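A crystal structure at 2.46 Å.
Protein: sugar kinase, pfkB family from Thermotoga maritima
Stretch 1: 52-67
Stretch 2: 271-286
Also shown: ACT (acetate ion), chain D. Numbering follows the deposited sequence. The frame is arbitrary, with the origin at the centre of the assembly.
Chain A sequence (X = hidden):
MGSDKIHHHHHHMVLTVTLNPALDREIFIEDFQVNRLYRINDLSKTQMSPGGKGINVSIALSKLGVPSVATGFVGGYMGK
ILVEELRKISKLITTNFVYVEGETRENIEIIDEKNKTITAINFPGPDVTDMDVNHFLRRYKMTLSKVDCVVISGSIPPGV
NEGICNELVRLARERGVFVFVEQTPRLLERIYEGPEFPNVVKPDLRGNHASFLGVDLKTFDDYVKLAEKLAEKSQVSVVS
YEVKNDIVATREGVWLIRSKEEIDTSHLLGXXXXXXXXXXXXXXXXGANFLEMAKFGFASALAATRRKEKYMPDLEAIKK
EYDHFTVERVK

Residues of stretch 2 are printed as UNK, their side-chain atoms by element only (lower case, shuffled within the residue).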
# COMPACT_ATOMS: atom_id res chain seq x y z
N GLY A 52 13.74 -0.46 -5.68
CA GLY A 52 14.82 0.50 -5.50
C GLY A 52 15.76 0.27 -6.66
O GLY A 52 16.00 -0.87 -7.06
N LYS A 53 16.29 1.34 -7.22
CA LYS A 53 17.00 1.24 -8.49
C LYS A 53 18.20 0.28 -8.46
O LYS A 53 18.35 -0.54 -9.36
CB LYS A 53 17.38 2.64 -9.00
CG LYS A 53 16.13 3.47 -9.33
CD LYS A 53 16.41 4.82 -10.04
CE LYS A 53 15.51 4.99 -11.28
NZ LYS A 53 15.95 4.06 -12.43
N GLY A 54 19.03 0.36 -7.43
CA GLY A 54 20.22 -0.48 -7.34
C GLY A 54 19.89 -1.94 -7.08
O GLY A 54 20.58 -2.85 -7.56
N ILE A 55 18.83 -2.16 -6.31
CA ILE A 55 18.35 -3.50 -6.05
C ILE A 55 17.82 -4.14 -7.33
O ILE A 55 18.07 -5.32 -7.56
CB ILE A 55 17.30 -3.47 -4.91
CG1 ILE A 55 18.04 -3.24 -3.58
CG2 ILE A 55 16.49 -4.77 -4.87
CD1 ILE A 55 17.19 -3.43 -2.36
N ASN A 56 17.12 -3.37 -8.15
CA ASN A 56 16.60 -3.87 -9.43
C ASN A 56 17.79 -4.19 -10.36
O ASN A 56 17.73 -5.15 -11.14
CB ASN A 56 15.65 -2.88 -10.13
CG ASN A 56 14.31 -2.64 -9.38
OD1 ASN A 56 13.73 -3.53 -8.76
ND2 ASN A 56 13.81 -1.42 -9.51
N VAL A 57 18.85 -3.39 -10.27
CA VAL A 57 20.07 -3.65 -11.06
C VAL A 57 20.70 -4.97 -10.63
O VAL A 57 21.10 -5.74 -11.48
CB VAL A 57 21.10 -2.50 -10.97
CG1 VAL A 57 22.44 -2.92 -11.55
CG2 VAL A 57 20.57 -1.26 -11.66
N SER A 58 20.74 -5.23 -9.32
CA SER A 58 21.18 -6.53 -8.83
C SER A 58 20.32 -7.67 -9.36
O SER A 58 20.83 -8.70 -9.79
CB SER A 58 21.20 -6.57 -7.31
OG SER A 58 22.29 -5.83 -6.78
N ILE A 59 19.00 -7.50 -9.32
CA ILE A 59 18.10 -8.52 -9.85
C ILE A 59 18.39 -8.71 -11.35
O ILE A 59 18.63 -9.83 -11.79
CB ILE A 59 16.60 -8.19 -9.56
CG1 ILE A 59 16.34 -8.25 -8.04
CG2 ILE A 59 15.65 -9.14 -10.31
CD1 ILE A 59 15.10 -7.48 -7.56
N ALA A 60 18.40 -7.62 -12.10
CA ALA A 60 18.77 -7.62 -13.52
C ALA A 60 20.11 -8.35 -13.81
O ALA A 60 20.17 -9.24 -14.66
CB ALA A 60 18.85 -6.21 -14.05
N LEU A 61 21.17 -7.98 -13.10
CA LEU A 61 22.45 -8.64 -13.30
C LEU A 61 22.38 -10.16 -13.01
O LEU A 61 23.01 -10.96 -13.73
CB LEU A 61 23.55 -7.97 -12.47
CG LEU A 61 23.95 -6.57 -12.94
CD1 LEU A 61 24.91 -5.94 -11.94
CD2 LEU A 61 24.55 -6.60 -14.34
N SER A 62 21.61 -10.54 -11.99
CA SER A 62 21.46 -11.96 -11.65
C SER A 62 20.86 -12.77 -12.80
O SER A 62 21.33 -13.85 -13.08
CB SER A 62 20.63 -12.15 -10.37
OG SER A 62 19.25 -12.08 -10.65
N LYS A 63 19.86 -12.23 -13.49
CA LYS A 63 19.26 -12.92 -14.63
C LYS A 63 20.28 -13.17 -15.73
O LYS A 63 20.11 -14.08 -16.55
CB LYS A 63 18.11 -12.10 -15.24
CG LYS A 63 16.91 -11.84 -14.31
CD LYS A 63 15.90 -12.97 -14.31
CE LYS A 63 14.54 -12.49 -13.75
NZ LYS A 63 13.65 -11.91 -14.81
N LEU A 64 21.32 -12.35 -15.77
CA LEU A 64 22.36 -12.47 -16.78
C LEU A 64 23.61 -13.18 -16.25
O LEU A 64 24.67 -13.14 -16.88
CB LEU A 64 22.74 -11.09 -17.31
CG LEU A 64 21.60 -10.28 -17.90
CD1 LEU A 64 22.02 -8.82 -18.18
CD2 LEU A 64 21.06 -10.97 -19.14
N GLY A 65 23.48 -13.81 -15.09
CA GLY A 65 24.57 -14.58 -14.51
C GLY A 65 25.69 -13.78 -13.87
O GLY A 65 26.70 -14.34 -13.52
N VAL A 66 25.52 -12.47 -13.70
CA VAL A 66 26.54 -11.65 -13.04
C VAL A 66 26.17 -11.45 -11.57
O VAL A 66 25.08 -10.97 -11.28
CB VAL A 66 26.68 -10.30 -13.75
CG1 VAL A 66 27.71 -9.41 -13.05
CG2 VAL A 66 27.05 -10.53 -15.22
N PRO A 67 27.06 -11.82 -10.64
CA PRO A 67 26.79 -11.65 -9.21
C PRO A 67 26.97 -10.22 -8.77
O PRO A 67 27.67 -9.44 -9.43
CB PRO A 67 27.82 -12.55 -8.54
CG PRO A 67 28.93 -12.72 -9.52
CD PRO A 67 28.39 -12.43 -10.88
N UNK A 271 12.32 -0.11 -16.15
CA UNK A 271 13.02 -0.19 -17.43
C UNK A 271 14.40 0.45 -17.38
O UNK A 271 15.34 -0.02 -18.03
c UNK A 271 12.17 0.47 -18.54
N UNK A 272 14.51 1.54 -16.62
CA UNK A 272 15.76 2.30 -16.51
C UNK A 272 16.87 1.57 -15.79
O UNK A 272 18.06 1.80 -16.05
N UNK A 273 16.48 0.68 -14.88
CA UNK A 273 17.42 -0.15 -14.13
C UNK A 273 17.88 -1.31 -14.99
O UNK A 273 19.03 -1.73 -14.92
o UNK A 273 16.79 1.66 -11.99
c UNK A 273 16.13 0.58 -12.06
o UNK A 273 15.00 0.47 -11.56
c UNK A 273 16.75 -0.60 -12.83
N UNK A 274 16.98 -1.83 -15.83
CA UNK A 274 17.39 -2.78 -16.88
C UNK A 274 18.43 -2.13 -17.76
O UNK A 274 19.44 -2.74 -18.02
c UNK A 274 16.19 -3.23 -17.72
N UNK A 275 18.19 -0.89 -18.19
CA UNK A 275 19.16 -0.14 -18.99
C UNK A 275 20.52 -0.16 -18.32
O UNK A 275 21.51 -0.54 -18.94
c UNK A 275 21.13 2.70 -21.76
c UNK A 275 18.40 2.52 -21.35
c UNK A 275 20.26 3.22 -22.69
c UNK A 275 19.26 1.99 -20.40
c UNK A 275 18.71 1.32 -19.16
c UNK A 275 18.89 3.14 -22.49
c UNK A 275 20.63 2.09 -20.62
o UNK A 275 20.75 3.82 -23.81
N UNK A 276 20.58 0.25 -17.06
CA UNK A 276 21.87 0.31 -16.37
C UNK A 276 22.50 -1.07 -16.23
O UNK A 276 23.70 -1.24 -16.45
c UNK A 276 23.02 0.87 -14.18
c UNK A 276 21.45 2.48 -15.24
c UNK A 276 21.74 1.02 -15.00
N UNK A 277 21.68 -2.07 -15.89
CA UNK A 277 22.18 -3.44 -15.73
C UNK A 277 22.80 -3.97 -17.02
O UNK A 277 23.81 -4.67 -17.00
c UNK A 277 21.07 -4.34 -15.29
N UNK A 278 22.17 -3.66 -18.15
CA UNK A 278 22.69 -4.06 -19.44
C UNK A 278 24.06 -3.46 -19.66
O UNK A 278 24.98 -4.15 -20.06
N UNK A 279 24.19 -2.17 -19.38
CA UNK A 279 25.47 -1.49 -19.51
C UNK A 279 26.52 -2.11 -18.60
O UNK A 279 27.64 -2.34 -19.04
c UNK A 279 24.58 0.75 -20.25
c UNK A 279 25.34 -0.00 -19.20
se UNK A 279 24.67 2.69 -20.02
c UNK A 279 26.02 3.13 -21.39
N UNK A 280 26.15 -2.39 -17.35
CA UNK A 280 27.10 -3.01 -16.44
C UNK A 280 27.57 -4.35 -17.02
O UNK A 280 28.77 -4.58 -17.13
c UNK A 280 26.54 -3.19 -15.00
c UNK A 280 26.10 -1.86 -14.45
c UNK A 280 27.60 -3.81 -14.09
N UNK A 281 26.62 -5.18 -17.44
CA UNK A 281 26.93 -6.47 -18.07
C UNK A 281 27.86 -6.33 -19.28
O UNK A 281 28.78 -7.13 -19.45
c UNK A 281 25.90 -8.49 -20.67
c UNK A 281 26.07 -9.69 -21.37
c UNK A 281 25.84 -8.47 -19.27
c UNK A 281 25.64 -7.18 -18.51
o UNK A 281 26.36 -12.07 -21.33
c UNK A 281 25.96 -9.68 -18.60
c UNK A 281 26.14 -10.88 -19.29
c UNK A 281 26.19 -10.88 -20.67
N UNK A 282 27.61 -5.35 -20.13
CA UNK A 282 28.40 -5.19 -21.34
C UNK A 282 29.82 -4.81 -20.98
O UNK A 282 30.78 -5.33 -21.56
c UNK A 282 30.35 -3.55 -25.11
o UNK A 282 30.26 -4.19 -27.45
c UNK A 282 27.83 -4.11 -22.28
c UNK A 282 28.49 -4.11 -23.65
c UNK A 282 29.74 -3.52 -23.85
c UNK A 282 28.47 -4.74 -26.00
c UNK A 282 27.87 -4.71 -24.74
c UNK A 282 29.71 -4.16 -26.18
N UNK A 283 29.95 -3.87 -20.05
CA UNK A 283 31.24 -3.46 -19.54
C UNK A 283 32.01 -4.67 -19.03
O UNK A 283 33.12 -4.95 -19.49
c UNK A 283 32.36 -1.98 -17.82
c UNK A 283 34.73 -1.16 -16.66
c UNK A 283 34.48 -0.89 -17.98
c UNK A 283 31.07 -2.41 -18.44
c UNK A 283 32.62 -2.24 -16.49
c UNK A 283 33.30 -1.29 -18.55
c UNK A 283 33.80 -1.84 -15.92
N UNK A 284 31.41 -5.42 -18.10
CA UNK A 284 32.05 -6.61 -17.55
C UNK A 284 32.46 -7.61 -18.63
O UNK A 284 33.59 -8.09 -18.63
c UNK A 284 31.16 -7.34 -16.55
c UNK A 284 31.74 -8.72 -16.24
c UNK A 284 30.30 -7.28 -14.17
c UNK A 284 31.00 -6.52 -15.26
N UNK A 285 31.54 -7.92 -19.56
CA UNK A 285 31.77 -9.00 -20.52
C UNK A 285 32.61 -8.59 -21.74
O UNK A 285 33.55 -9.28 -22.08
n UNK A 285 30.49 -13.20 -17.26
c UNK A 285 30.53 -11.50 -19.17
c UNK A 285 29.69 -10.42 -19.89
c UNK A 285 30.45 -9.64 -20.97
c UNK A 285 29.69 -12.36 -18.21
N UNK A 286 32.28 -7.47 -22.39
CA UNK A 286 32.98 -7.08 -23.62
C UNK A 286 33.77 -5.76 -23.54
O UNK A 286 34.14 -5.20 -24.57
n UNK A 286 29.63 -7.95 -24.81
c UNK A 286 29.01 -9.11 -24.77
c UNK A 286 31.18 -9.49 -24.71
n UNK A 286 29.93 -10.06 -24.70
c UNK A 286 31.00 -8.15 -24.78
c UNK A 286 31.98 -7.02 -24.79
C ACT D . 11.39 1.67 -7.64
O ACT D . 10.42 1.96 -6.83
OXT ACT D . 11.44 0.51 -8.17
CH3 ACT D . 12.51 2.64 -7.94

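Position 271 opens the second helix with a single side-chain carbon, directed away from stretch 1 and out of contact with it; this is A271. Position 272 has no side-chain atoms and is therefore G272. An ideal CB here would lie 3.4 Å from K53 NZ, so the bare backbone leaves room beside the lysine ammonium group.

At position 273 two carbons follow the backbone, the second carrying two oxygens. One oxygen lies 2.6 Å from K53 NZ and the other 3.0 Å from N56 ND2. A forked carbon with two oxygens on so short a chain, facing a lysine, is a carboxylate: D273. The pair K53 NZ and D273 OD1 forms a salt bridge, while N56 ND2 donates a hydrogen bond to D273 OD2 with an N-H...O angle of 162°.

Position 274 has one carbon, pointing away: A274. Position 275 bears one carbon and then a six-membered carbon ring with an oxygen, out of reach of stretch 1, and is Y275. Position 276 has three carbons, two branching from the first, and one branch is 4.1 Å from V57 CG2; this is V276.

Position 277 carries a lone carbon pointing toward the first helix, 3.2 Å from A60 CB, and is A277. The CA of A277 is 5.1 Å from the CA of V57, close enough that this small side chain packs directly against the neighbouring helix. Position 278 has no side chain: G278. Position 279 has two carbons, a selenium and a final carbon in an unbranched chain whose end leads away, identifying M279, present as selenomethionine.

Position 280 again has three carbons forked at the first, and its CB lies 4.0 Å from L61 CD2; it is V280. At position 281 one carbon leads to a six-carbon ring bearing an oxygen, and the ring packs against L64 and V66: Y281. Its CD1 is 3.7 Å from L64 CB and 3.7 Å from V66 CG2, the latter near the ring plane at its edge. Position 282 has the same ring and oxygen, whereas position 283 has the ring without oxygen; both are out of reach, and they are Y282 and F283.

Position 284 shows four carbons, forked at the first, with one arm two carbons long whose tip lies 3.5 Å from V66 CG1: I284. Position 285 has four carbons in a row ending in nitrogen, K285, whose CE is 4.4 Å from V66 CG2. Position 286 ends the stretch with one carbon and a five-membered ring of three carbons and two nitrogens, H286, out of reach.

The helix axes approach to 8.4 Å and cross at -54°. Near the start of each helix, D273 accepts hydrogen bonds from K53 and N56 through its two carboxylate oxygens. Alanine-to-alanine packing permits the close approach midway, with V57 and L61 packing around A277. Beyond it, the chain after the first helix brings L64 and V66 against Y281 and I284, extending the apolar contact.

Stretch 2 (271-286) AGDAYVAGMVYYFIKH
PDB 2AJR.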